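1-deoxy-D-xylulose 5-phosphate reductoisomerase (Moraxella catarrhalis, PDB 4ZQG) catalyses the NADPH-dependent rearrangement and reduction of 1-deoxy-D-xylulose 5-phosphate to 2-C-methyl-D-erythritol 4-phosphate, an early step of the MEP pathway of isoprenoid synthesis. Local coordinates at residues Glu53-Lys58 with Ala76-Ile81. Sequence-based numbering, arbitrary orientation.
Sequences EFHPVK and AGLDTI
His55 meets Leu78 edge-on: the methyl CD1 of Leu78 lies 3.6 Å from CD2 of His55, in the ring plane. The two side chains cross at about a right angle. His55, with positive phi, is the first residue to leave helix 44-54, whose Met52 also touches Leu78. Pro56 comes next, and its carbonyl O accepts a hydrogen bond from Thr80 OG1 at 3.2 Å; the hydroxyl lies in the carbonyl plane with a C=O...donor angle of 158°. Beside this bond, Thr80 CG2, anti to its backbone N, sits 3.3 Å from Pro56 O and packs on Pro56 CG. Both branches of the buried threonine thus touch Pro56, the hydroxyl and CG2 at its carbonyl O and CG2 also at its ring. Val57 O then receives Ile81 N at 2.9 Å, the donor tilted 28° from the carbonyl plane, while Val57 CG1 approaches Ile81 CD1 at 4.3 Å in a looser apolar contact. At Lys58 the backbones pair in parallel register, its CA 4.5 Å from Ile81 CA and its CA-H directed at Ile81 O (3.2 Å between CA and O). The extended Lys58 chain carries NZ away to salt bridges with Asp95 and Glu91. A backbone bond from Ile81 to Ile59 continues the pairing, while Lys58 bonds through its backbone to His36 of strand 33-39. Strand 81-84, outermost within the chain, thereby starts alongside strand 58-61, with helix 66-75 linking them and ending at Gly77 in a Schellman motif: a beta-alpha-beta crossover of the parallel sheet in the Rossmann-type NAD-binding domain.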
ATOM      1  N   GLU A  53     -12.195   4.454 -36.227  1.00 57.80           N
ATOM      2  CA  GLU A  53     -11.124   3.676 -35.675  1.00 56.62           C
ATOM      3  C   GLU A  53     -11.637   2.360 -35.087  1.00 55.42           C
ATOM      4  O   GLU A  53     -11.096   1.313 -35.376  1.00 54.40           O
ATOM      5  CB  GLU A  53     -10.359   4.481 -34.621  1.00 56.35           C
ATOM      6  CG  GLU A  53      -9.257   3.647 -33.995  1.00 55.78           C
ATOM      7  CD  GLU A  53      -8.393   4.384 -33.036  1.00 54.73           C
ATOM      8  OE1 GLU A  53      -8.716   5.531 -32.690  1.00 54.77           O
ATOM      9  OE2 GLU A  53      -7.392   3.760 -32.613  1.00 55.34           O
ATOM     10  N   PHE A  54     -12.704   2.404 -34.311  1.00 55.50           N
ATOM     11  CA  PHE A  54     -13.087   1.235 -33.525  1.00 56.91           C
ATOM     12  C   PHE A  54     -14.296   0.486 -34.008  1.00 58.52           C
ATOM     13  O   PHE A  54     -14.588  -0.545 -33.431  1.00 61.57           O
ATOM     14  CB  PHE A  54     -13.287   1.594 -32.021  1.00 55.82           C
ATOM     15  CG  PHE A  54     -12.034   2.029 -31.318  1.00 54.18           C
ATOM     16  CD1 PHE A  54     -11.806   3.352 -31.038  1.00 54.18           C
ATOM     17  CD2 PHE A  54     -11.078   1.116 -30.960  1.00 53.81           C
ATOM     18  CE1 PHE A  54     -10.646   3.755 -30.391  1.00 53.15           C
ATOM     19  CE2 PHE A  54      -9.920   1.514 -30.336  1.00 53.17           C
ATOM     20  CZ  PHE A  54      -9.700   2.836 -30.054  1.00 52.47           C
ATOM     21  N   HIS A  55     -14.995   0.969 -35.034  1.00 61.60           N
ATOM     22  CA  HIS A  55     -16.203   0.303 -35.596  1.00 63.85           C
ATOM     23  C   HIS A  55     -17.137  -0.157 -34.484  1.00 61.37           C
ATOM     24  O   HIS A  55     -17.392  -1.352 -34.349  1.00 62.99           O
ATOM     25  CB  HIS A  55     -15.869  -0.908 -36.520  1.00 70.14           C
ATOM     26  CG  HIS A  55     -15.053  -0.567 -37.744  1.00 78.06           C
ATOM     27  ND1 HIS A  55     -13.875  -1.219 -38.061  1.00 82.56           N
ATOM     28  CD2 HIS A  55     -15.235   0.365 -38.713  1.00 82.75           C
ATOM     29  CE1 HIS A  55     -13.366  -0.702 -39.164  1.00 85.02           C
ATOM     30  NE2 HIS A  55     -14.171   0.262 -39.582  1.00 86.09           N
ATOM     31  N   PRO A  56     -17.608   0.783 -33.639  1.00 58.02           N
ATOM     32  CA  PRO A  56     -18.519   0.440 -32.571  1.00 56.34           C
ATOM     33  C   PRO A  56     -19.895   0.101 -33.095  1.00 56.93           C
ATOM     34  O   PRO A  56     -20.297   0.616 -34.130  1.00 57.16           O
ATOM     35  CB  PRO A  56     -18.631   1.736 -31.793  1.00 55.04           C
ATOM     36  CG  PRO A  56     -18.370   2.780 -32.759  1.00 55.37           C
ATOM     37  CD  PRO A  56     -17.278   2.214 -33.605  1.00 56.57           C
ATOM     38  N   VAL A  57     -20.622  -0.730 -32.362  1.00 56.04           N
ATOM     39  CA  VAL A  57     -21.980  -1.046 -32.721  1.00 56.15           C
ATOM     40  C   VAL A  57     -22.872   0.175 -32.574  1.00 56.39           C
ATOM     41  O   VAL A  57     -23.734   0.385 -33.374  1.00 57.69           O
ATOM     42  CB  VAL A  57     -22.503  -2.261 -31.926  1.00 55.99           C
ATOM     43  CG1 VAL A  57     -23.936  -2.576 -32.294  1.00 56.79           C
ATOM     44  CG2 VAL A  57     -21.615  -3.468 -32.186  1.00 56.31           C
ATOM     45  N   LYS A  58     -22.664   1.000 -31.561  1.00 57.67           N
ATOM     46  CA  LYS A  58     -23.531   2.159 -31.323  1.00 58.60           C
ATOM     47  C   LYS A  58     -22.716   3.322 -30.862  1.00 56.54           C
ATOM     48  O   LYS A  58     -21.712   3.147 -30.190  1.00 56.87           O
ATOM     49  CB  LYS A  58     -24.565   1.875 -30.212  1.00 60.73           C
ATOM     50  CG  LYS A  58     -25.233   0.512 -30.255  1.00 62.66           C
ATOM     51  CD  LYS A  58     -26.486   0.468 -29.374  1.00 64.42           C
ATOM     52  CE  LYS A  58     -27.218  -0.862 -29.550  1.00 66.17           C
ATOM     53  NZ  LYS A  58     -28.223  -1.089 -28.491  1.00 66.29           N
ATOM     54  N   ALA A  76     -19.341   7.827 -44.380  1.00 70.09           N
ATOM     55  CA  ALA A  76     -18.160   7.032 -44.173  1.00 69.11           C
ATOM     56  C   ALA A  76     -18.385   5.525 -44.287  1.00 69.11           C
ATOM     57  O   ALA A  76     -17.463   4.731 -44.019  1.00 69.92           O
ATOM     58  CB  ALA A  76     -17.630   7.325 -42.781  1.00 69.33           C
ATOM     59  N   GLY A  77     -19.614   5.118 -44.568  1.00 67.73           N
ATOM     60  CA  GLY A  77     -19.955   3.711 -44.712  1.00 67.64           C
ATOM     61  C   GLY A  77     -19.751   2.797 -43.531  1.00 67.51           C
ATOM     62  O   GLY A  77     -19.411   1.640 -43.705  1.00 66.61           O
ATOM     63  N   LEU A  78     -19.968   3.294 -42.318  1.00 69.12           N
ATOM     64  CA  LEU A  78     -19.941   2.427 -41.146  1.00 69.24           C
ATOM     65  C   LEU A  78     -21.336   1.862 -40.883  1.00 70.30           C
ATOM     66  O   LEU A  78     -22.322   2.531 -41.138  1.00 66.63           O
ATOM     67  CB  LEU A  78     -19.486   3.194 -39.905  1.00 70.09           C
ATOM     68  CG  LEU A  78     -18.028   3.575 -39.616  1.00 69.81           C
ATOM     69  CD1 LEU A  78     -17.072   2.828 -40.520  1.00 69.72           C
ATOM     70  CD2 LEU A  78     -17.837   5.079 -39.703  1.00 71.07           C
ATOM     71  N   ASP A  79     -21.396   0.653 -40.310  1.00 73.77           N
ATOM     72  CA  ASP A  79     -22.662   0.035 -39.882  1.00 75.53           C
ATOM     73  C   ASP A  79     -23.221   0.633 -38.587  1.00 74.62           C
ATOM     74  O   ASP A  79     -24.326   0.286 -38.179  1.00 78.34           O
ATOM     75  CB  ASP A  79     -22.486  -1.473 -39.652  1.00 77.96           C
ATOM     76  CG  ASP A  79     -22.121  -2.235 -40.920  1.00 81.50           C
ATOM     77  OD1 ASP A  79     -21.469  -3.298 -40.802  1.00 87.04           O
ATOM     78  OD2 ASP A  79     -22.481  -1.792 -42.026  1.00 82.42           O
ATOM     79  N   THR A  80     -22.464   1.529 -37.959  1.00 70.75           N
ATOM     80  CA  THR A  80     -22.732   2.049 -36.625  1.00 68.49           C
ATOM     81  C   THR A  80     -24.124   2.665 -36.423  1.00 65.91           C
ATOM     82  O   THR A  80     -24.503   3.592 -37.131  1.00 63.80           O
ATOM     83  CB  THR A  80     -21.680   3.143 -36.289  1.00 70.07           C
ATOM     84  OG1 THR A  80     -20.355   2.673 -36.614  1.00 73.42           O
ATOM     85  CG2 THR A  80     -21.716   3.509 -34.828  1.00 69.07           C
ATOM     86  N   ILE A  81     -24.855   2.165 -35.416  1.00 63.13           N
ATOM     87  CA  ILE A  81     -26.110   2.788 -34.962  1.00 61.17           C
ATOM     88  C   ILE A  81     -25.851   4.097 -34.206  1.00 61.50           C
ATOM     89  O   ILE A  81     -25.015   4.138 -33.291  1.00 62.59           O
ATOM     90  CB  ILE A  81     -26.914   1.862 -34.034  1.00 59.31           C
ATOM     91  CG1 ILE A  81     -27.331   0.576 -34.746  1.00 59.02           C
ATOM     92  CG2 ILE A  81     -28.113   2.614 -33.477  1.00 59.08           C
ATOM     93  CD1 ILE A  81     -27.439  -0.639 -33.861  1.00 58.92           C
TER